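Local coordinates for protein, Family 18 Chitinase (Crocus vernus, PDB 3SIM) that probably hydrolyses the beta-1,4 links of chitin, as a plant glycoside hydrolase of family 18 built on a TIM barrel, at residues S18-I22 against F263-E267; K134-A138 against E167-L172; Q186-Y190 against F199-Y203. All coordinates share one frame; numbering follows the deposited sequence.

Contact 1. Residues S18-I22 against F263-E267; sequences SDVPI and FRYEE
The carbonyl oxygen of Phe263 accepts a hydrogen bond from the backbone N of Glu267 at 3.2 Å, and CG of Pro21 lies beside the same Phe263 O at 4.1 Å. This bond belongs to the first turn of helix 264-274, the last helix of the TIM barrel. Phe263 is its N-cap residue. The loop 18-22, which runs from strand 2-7 toward strand 28-37, packs against this helix start. The contact thus joins the first and last parts of the chain, where the barrel closes. Phe263 has a left-handed backbone (phi 63°). Its CG stands anti to its own carbonyl carbon (chi1 -51°), which sends the ring away from the helix and in among Asp19, Val20 and Pro21. The pyrrolidine of Pro21 crosses the Phe263 side chain at about a right angle. Its CD rests on Phe263 CB at 3.5 Å. Val20 adds one methyl, CG2, 4.0 Å from CE1 of Phe263, and Val20 also touches Ala255 of helix 255-258. The contact is thus mainly apolar. Glu266 turns its CB bond toward the loop, but only its aliphatic part nears it: Glu266 CG lies 4.5 Å from Val20 CG1. Its carboxylate is held elsewhere, with OE1 hydrogen-bonded to Ser258 OG and close to the carboxylate of Glu5. Asp19 OD2 takes a hydrogen bond from the backbone N of Lys16. The backbone of Asp19 meets the aromatic ring: Asp19 O sits over one face of Phe263, 3.6 Å from CE2 and 3.7 Å from CD2.

Contact 2. Residues K134-A138 against E167-L172; sequences KNTFA and EYYLAL
Phe137 points the edge of its ring at the face of Tyr169. The two rings form a T-shaped pair, with centroids 5.3 Å apart and planes at 81°. Phe137 CZ comes within 3.8 Å of Tyr169 CZ. CG of Phe137 is anti to the backbone N, which carries the ring across to the facing helix. There the CD2 edge of Phe137 also meets the backbone O of Tyr168, near the ring plane, at 3.9 Å. Phe129 joins the cluster: it stacks on Tyr168 and meets Phe137 edge-to-face. Tyr169 OH bonds to the carbonyl of Tyr126, just after strand 121-125, the strand that carries most of the DXXDXDXE signature of family 18. Helices 134-150 and 166-175 are neighbours in the outer layer of the TIM barrel. Their segments here cross at -50° with axes 8.3 Å apart, consistent with ridges-into-grooves packing of i, i+4 ridges. Alanines lie where the helices come close. Ala138 CB reaches backbone, 3.7 Å from Leu172 CA, and lies alongside Ala171 CB. Leu172 sends CD1 to Ala138 O at 3.6 Å, and its other methyl, CD2, lies obliquely near Phe137 CE2. Toward the solvent side the chemistry changes. Lys134 CB touches CD1 of Tyr168, coming at the ring obliquely, and the extended lysine chain then runs out to Glu167. There Lys134 NZ forms a salt bridge with Glu167 OE2 at 2.9 Å. The ammonium meets this oxygen on its anti side, 21° out of the carboxylate plane.

Contact 3. Residues Q186-Y190 against F199-Y203; sequences QFKAY and FLGYY
Tyr190 and Tyr202 lie face on face in an offset stack, with centroids 3.6 Å apart and planes only 3° from parallel. CD2 of Tyr202 sits over the centre of the Tyr190 ring, and CE1 of Tyr190 over the centre of the Tyr202 ring. The Phe187 ring has CZ of Phe199 over one face and the carbonyl carbon of Tyr202 at its edge, in plane. These rings join the loop after strand 182-184 to helix 196-209 in one beta-alpha unit of the TIM barrel. In the stack the side chains run past each other in opposite directions. The Tyr190 hydroxyl therefore ends beside the root of its partner, with OH 3.6 Å from Tyr202 CB. The fit is tight: Tyr190 CD1 lies 3.2 Å from Tyr202 CE2. An alanine in place of Tyr190 would strip the cover from that face of Tyr202 and would probably leave the Tyr202 ring freer to turn. Phe187 has a different neighbourhood. Its ring meets that of Phe199 obliquely, at 36°, and Phe199 CE1 reaches Phe187 CB at 3.8 Å. Phe199 has CG anti to the backbone N (chi1 179°), which brings its far end back toward the loop. Phe199 and Tyr203 also rest on Ile217 of strand 215-220, and Tyr203 OH bonds to the carbonyl of Val215. The loop is held to the same strand, since Phe187 N bonds to Ser218 OG. Phe187 CE1 stands 3.8 Å from the backbone N of Tyr203, met obliquely, and Phe187 CZ is 4.0 Å from Tyr203 CD2.

How the contacts relate
The three contacts lie at similar distances from the centre of the chain, 16 to 18 Å, but differ in burial. Contact 3 is buried; contacts 1 and 2 are partly buried. Contact 1 spans nearly the whole sequence, and contacts 2 and 3 are nested within that span. Contact 2 sits across the barrel from contact 1, with centres about 34 Å apart. Contact 2 pairs helices 134-150 and 166-175; the others each set a loop against a helix, 264-274 in contact 1 and 196-209 in contact 3. No helix or loop recurs. Their chemistry follows their place. Contact 2 ends in a salt bridge at the surface, contact 3 is almost wholly aromatic, and contact 1 presses one ring against proline, valine and backbone.

Contact 1. Residues S18-I22 against F263-E267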
# COMPACT_ATOMS: atom_id res chain seq x y z
N SER A 18 3.39 -16.99 6.22
CA SER A 18 2.71 -18.22 6.57
C SER A 18 1.85 -18.12 7.83
O SER A 18 1.08 -18.97 8.07
CB SER A 18 3.63 -19.42 6.60
OG SER A 18 4.51 -19.38 7.66
N ASP A 19 2.06 -17.11 8.64
CA ASP A 19 1.17 -16.84 9.73
C ASP A 19 -0.23 -16.31 9.30
O ASP A 19 -1.15 -16.38 10.04
CB ASP A 19 1.80 -15.93 10.77
CG ASP A 19 3.00 -16.54 11.47
OD1 ASP A 19 3.16 -17.73 11.58
OD2 ASP A 19 3.78 -15.78 11.89
N VAL A 20 -0.32 -15.70 8.14
CA VAL A 20 -1.53 -15.06 7.69
C VAL A 20 -2.48 -15.99 6.93
O VAL A 20 -2.14 -16.52 5.96
CB VAL A 20 -1.21 -13.77 6.89
CG1 VAL A 20 -2.47 -13.14 6.39
CG2 VAL A 20 -0.42 -12.82 7.71
N PRO A 21 -3.72 -16.09 7.38
CA PRO A 21 -4.72 -16.89 6.68
C PRO A 21 -4.96 -16.41 5.24
O PRO A 21 -5.24 -15.28 5.01
CB PRO A 21 -5.98 -16.71 7.52
CG PRO A 21 -5.69 -15.74 8.51
CD PRO A 21 -4.30 -15.35 8.50
N ILE A 22 -4.82 -17.32 4.31
CA ILE A 22 -5.04 -17.07 2.93
C ILE A 22 -6.21 -17.93 2.40
O ILE A 22 -6.10 -19.11 2.30
CB ILE A 22 -3.73 -17.37 2.10
CG1 ILE A 22 -2.56 -16.45 2.53
CG2 ILE A 22 -3.99 -17.29 0.67
CD1 ILE A 22 -1.24 -16.91 2.15
N PHE A 263 -5.56 -12.56 13.58
CA PHE A 263 -5.94 -12.57 12.20
C PHE A 263 -7.44 -12.82 11.99
O PHE A 263 -7.86 -13.20 10.94
CB PHE A 263 -5.07 -13.53 11.43
CG PHE A 263 -3.58 -13.31 11.66
CD1 PHE A 263 -2.96 -12.20 11.19
CD2 PHE A 263 -2.86 -14.17 12.41
CE1 PHE A 263 -1.64 -12.00 11.43
CE2 PHE A 263 -1.51 -13.96 12.64
CZ PHE A 263 -0.92 -12.89 12.17
N ARG A 264 -8.24 -12.56 13.00
CA ARG A 264 -9.65 -12.78 12.86
C ARG A 264 -10.26 -11.89 11.74
O ARG A 264 -11.02 -12.33 10.97
CB ARG A 264 -10.40 -12.66 14.17
CG ARG A 264 -10.89 -11.38 14.55
CD ARG A 264 -12.22 -11.49 15.28
NE ARG A 264 -12.07 -12.00 16.62
CZ ARG A 264 -12.89 -12.86 17.21
NH1 ARG A 264 -13.94 -13.31 16.62
NH2 ARG A 264 -12.61 -13.24 18.39
N TYR A 265 -9.80 -10.67 11.66
CA TYR A 265 -10.26 -9.73 10.67
C TYR A 265 -9.88 -10.10 9.21
O TYR A 265 -10.65 -10.03 8.36
CB TYR A 265 -10.08 -8.28 11.11
CG TYR A 265 -10.78 -7.98 12.47
CD1 TYR A 265 -12.17 -8.08 12.63
CD2 TYR A 265 -10.04 -7.62 13.59
CE1 TYR A 265 -12.77 -7.82 13.84
CE2 TYR A 265 -10.65 -7.34 14.79
CZ TYR A 265 -11.99 -7.45 14.93
OH TYR A 265 -12.50 -7.17 16.14
N GLU A 266 -8.65 -10.55 9.01
CA GLU A 266 -8.22 -11.04 7.71
C GLU A 266 -9.14 -12.18 7.23
O GLU A 266 -9.55 -12.21 6.07
CB GLU A 266 -6.77 -11.52 7.76
CG GLU A 266 -5.75 -10.40 7.65
CD GLU A 266 -5.44 -9.75 8.98
OE1 GLU A 266 -4.56 -8.87 9.03
OE2 GLU A 266 -6.09 -10.12 9.98
N GLU A 267 -9.45 -13.09 8.14
CA GLU A 267 -10.31 -14.23 7.84
C GLU A 267 -11.75 -13.80 7.56
O GLU A 267 -12.42 -14.38 6.71
CB GLU A 267 -10.27 -15.25 8.98
CG GLU A 267 -10.96 -16.56 8.65
CD GLU A 267 -10.93 -17.53 9.82

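Contact 2. Residues K134-A138 against E167-L172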
# COMPACT_ATOMS: atom_id res chain seq x y z
N LYS A 134 3.98 19.31 -5.89
CA LYS A 134 3.10 18.29 -6.47
C LYS A 134 3.54 17.82 -7.86
O LYS A 134 3.40 16.68 -8.17
CB LYS A 134 1.63 18.70 -6.48
CG LYS A 134 1.26 19.95 -7.25
CD LYS A 134 -0.09 20.53 -6.91
CE LYS A 134 -0.36 21.85 -7.60
NZ LYS A 134 -1.62 22.43 -7.26
N ASN A 135 3.99 18.74 -8.69
CA ASN A 135 4.45 18.38 -10.01
C ASN A 135 5.71 17.51 -10.05
O ASN A 135 5.80 16.59 -10.80
CB ASN A 135 4.50 19.60 -10.93
CG ASN A 135 3.12 20.18 -11.21
OD1 ASN A 135 2.18 19.48 -11.34
ND2 ASN A 135 3.05 21.43 -11.28
N THR A 136 6.66 17.85 -9.19
CA THR A 136 7.93 17.15 -9.03
C THR A 136 7.72 15.70 -8.57
O THR A 136 8.26 14.82 -9.14
CB THR A 136 8.93 17.92 -8.06
OG1 THR A 136 9.34 19.16 -8.64
CG2 THR A 136 10.11 17.08 -7.73
N PHE A 137 6.86 15.54 -7.58
CA PHE A 137 6.35 14.24 -7.11
C PHE A 137 5.61 13.46 -8.20
O PHE A 137 5.88 12.36 -8.42
CB PHE A 137 5.37 14.44 -5.91
CG PHE A 137 4.81 13.15 -5.31
CD1 PHE A 137 5.62 12.22 -4.66
CD2 PHE A 137 3.49 12.85 -5.42
CE1 PHE A 137 5.04 11.05 -4.14
CE2 PHE A 137 2.98 11.71 -4.91
CZ PHE A 137 3.72 10.85 -4.26
N ALA A 138 4.69 14.09 -8.91
CA ALA A 138 3.97 13.42 -9.96
C ALA A 138 4.87 12.89 -11.09
O ALA A 138 4.71 11.81 -11.51
CB ALA A 138 2.88 14.32 -10.52
N GLU A 167 -3.95 16.39 -2.77
CA GLU A 167 -3.46 17.32 -3.77
C GLU A 167 -2.29 16.72 -4.58
O GLU A 167 -2.30 16.77 -5.76
CB GLU A 167 -3.11 18.70 -3.16
CG GLU A 167 -2.62 19.69 -4.18
CD GLU A 167 -2.34 21.10 -3.67
OE1 GLU A 167 -2.13 21.30 -2.51
OE2 GLU A 167 -2.32 22.01 -4.48
N TYR A 168 -1.36 16.10 -3.86
CA TYR A 168 -0.20 15.39 -4.39
C TYR A 168 -0.49 14.14 -5.21
O TYR A 168 -0.09 14.03 -6.30
CB TYR A 168 0.77 15.09 -3.24
CG TYR A 168 1.13 16.31 -2.44
CD1 TYR A 168 2.04 17.20 -2.90
CD2 TYR A 168 0.48 16.60 -1.27
CE1 TYR A 168 2.32 18.31 -2.23
CE2 TYR A 168 0.78 17.72 -0.55
CZ TYR A 168 1.70 18.59 -1.04
OH TYR A 168 2.03 19.70 -0.35
N TYR A 169 -1.33 13.28 -4.65
CA TYR A 169 -1.85 12.12 -5.33
C TYR A 169 -2.75 12.36 -6.56
O TYR A 169 -2.70 11.64 -7.49
CB TYR A 169 -2.39 11.07 -4.33
CG TYR A 169 -1.27 10.44 -3.53
CD1 TYR A 169 -0.54 9.43 -4.08
CD2 TYR A 169 -0.89 10.92 -2.28
CE1 TYR A 169 0.50 8.89 -3.45
CE2 TYR A 169 0.17 10.35 -1.60
CZ TYR A 169 0.88 9.33 -2.21
OH TYR A 169 1.90 8.74 -1.64
N LEU A 170 -3.58 13.37 -6.51
CA LEU A 170 -4.39 13.79 -7.65
C LEU A 170 -3.56 14.28 -8.84
O LEU A 170 -3.82 13.98 -9.93
CB LEU A 170 -5.51 14.78 -7.27
CG LEU A 170 -6.74 14.24 -6.52
CD1 LEU A 170 -7.53 15.34 -5.95
CD2 LEU A 170 -7.55 13.31 -7.38
N ALA A 171 -2.52 15.02 -8.55
CA ALA A 171 -1.58 15.41 -9.57
C ALA A 171 -0.95 14.16 -10.23
O ALA A 171 -0.94 14.09 -11.37
CB ALA A 171 -0.52 16.25 -9.02
N LEU A 172 -0.53 13.20 -9.43
CA LEU A 172 0.05 11.98 -9.95
C LEU A 172 -0.95 11.18 -10.80
O LEU A 172 -0.64 10.73 -11.86
CB LEU A 172 0.60 11.10 -8.83
CG LEU A 172 1.15 9.69 -9.11
CD1 LEU A 172 2.13 9.70 -10.21
CD2 LEU A 172 1.73 9.01 -7.90

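Contact 3. Residues Q186-Y190 against F199-Y203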
# COMPACT_ATOMS: atom_id res chain seq x y z
N GLN A 186 -6.87 5.19 2.26
CA GLN A 186 -6.64 5.00 3.68
C GLN A 186 -7.84 5.60 4.51
O GLN A 186 -7.78 6.67 5.07
CB GLN A 186 -5.23 5.49 4.07
CG GLN A 186 -4.00 4.81 3.45
CD GLN A 186 -2.70 5.11 4.20
OE1 GLN A 186 -1.72 5.53 3.63
NE2 GLN A 186 -2.72 4.90 5.48
N PHE A 187 -8.91 4.86 4.56
CA PHE A 187 -10.11 5.25 5.27
C PHE A 187 -9.88 5.37 6.80
O PHE A 187 -10.56 6.06 7.45
CB PHE A 187 -11.36 4.43 4.87
CG PHE A 187 -11.87 4.69 3.47
CD1 PHE A 187 -12.75 5.69 3.21
CD2 PHE A 187 -11.44 3.94 2.43
CE1 PHE A 187 -13.18 5.92 1.94
CE2 PHE A 187 -11.87 4.16 1.19
CZ PHE A 187 -12.73 5.16 0.93
N LYS A 188 -8.84 4.75 7.31
CA LYS A 188 -8.52 4.88 8.72
C LYS A 188 -8.13 6.33 9.12
O LYS A 188 -8.15 6.67 10.23
CB LYS A 188 -7.55 3.81 9.23
CG LYS A 188 -6.30 3.63 8.50
CD LYS A 188 -6.48 2.74 7.26
CE LYS A 188 -5.20 2.47 6.54
NZ LYS A 188 -4.20 3.00 7.25
N ALA A 189 -7.87 7.17 8.14
CA ALA A 189 -7.60 8.57 8.33
C ALA A 189 -8.75 9.43 8.89
O ALA A 189 -8.51 10.38 9.51
CB ALA A 189 -6.99 9.18 7.11
N TYR A 190 -9.97 9.04 8.64
CA TYR A 190 -11.11 9.74 9.17
C TYR A 190 -11.30 9.52 10.69
O TYR A 190 -10.75 8.60 11.24
CB TYR A 190 -12.35 9.38 8.39
CG TYR A 190 -12.36 9.81 6.93
CD1 TYR A 190 -12.69 11.09 6.57
CD2 TYR A 190 -12.13 8.91 5.93
CE1 TYR A 190 -12.74 11.46 5.28
CE2 TYR A 190 -12.15 9.30 4.65
CZ TYR A 190 -12.45 10.57 4.33
OH TYR A 190 -12.50 10.92 3.07
N PHE A 199 -19.21 7.08 6.11
CA PHE A 199 -18.22 6.30 5.43
C PHE A 199 -18.60 6.16 3.96
O PHE A 199 -17.81 6.42 3.15
CB PHE A 199 -18.04 4.94 6.07
CG PHE A 199 -17.04 4.04 5.40
CD1 PHE A 199 -15.80 3.86 5.94
CD2 PHE A 199 -17.35 3.31 4.29
CE1 PHE A 199 -14.88 3.02 5.35
CE2 PHE A 199 -16.47 2.46 3.75
CZ PHE A 199 -15.24 2.32 4.26
N LEU A 200 -19.85 5.83 3.70
CA LEU A 200 -20.32 5.72 2.34
C LEU A 200 -20.19 7.06 1.59
O LEU A 200 -19.85 7.06 0.46
CB LEU A 200 -21.73 5.11 2.27
CG LEU A 200 -21.92 3.65 2.71
CD1 LEU A 200 -23.34 3.28 3.01
CD2 LEU A 200 -21.34 2.68 1.76
N GLY A 201 -20.47 8.17 2.25
CA GLY A 201 -20.22 9.48 1.69
C GLY A 201 -18.73 9.73 1.37
O GLY A 201 -18.40 10.25 0.34
N TYR A 202 -17.87 9.28 2.25
CA TYR A 202 -16.43 9.37 2.01
C TYR A 202 -15.99 8.52 0.81
O TYR A 202 -15.22 8.96 0.04
CB TYR A 202 -15.57 9.09 3.26
CG TYR A 202 -15.74 10.06 4.42
CD1 TYR A 202 -16.01 11.41 4.23
CD2 TYR A 202 -15.67 9.61 5.71
CE1 TYR A 202 -16.19 12.25 5.28
CE2 TYR A 202 -15.85 10.44 6.75
CZ TYR A 202 -16.10 11.76 6.54
OH TYR A 202 -16.25 12.55 7.60
N TYR A 203 -16.51 7.32 0.71
CA TYR A 203 -16.24 6.46 -0.41
C TYR A 203 -16.66 7.06 -1.74
O TYR A 203 -15.89 7.09 -2.64
CB TYR A 203 -16.85 5.05 -0.28
CG TYR A 203 -16.54 4.28 -1.53
CD1 TYR A 203 -17.36 4.28 -2.62
CD2 TYR A 203 -15.32 3.67 -1.67
CE1 TYR A 203 -17.00 3.65 -3.76
CE2 TYR A 203 -14.96 3.04 -2.78
CZ TYR A 203 -15.77 3.02 -3.84
OH TYR A 203 -15.38 2.37 -4.94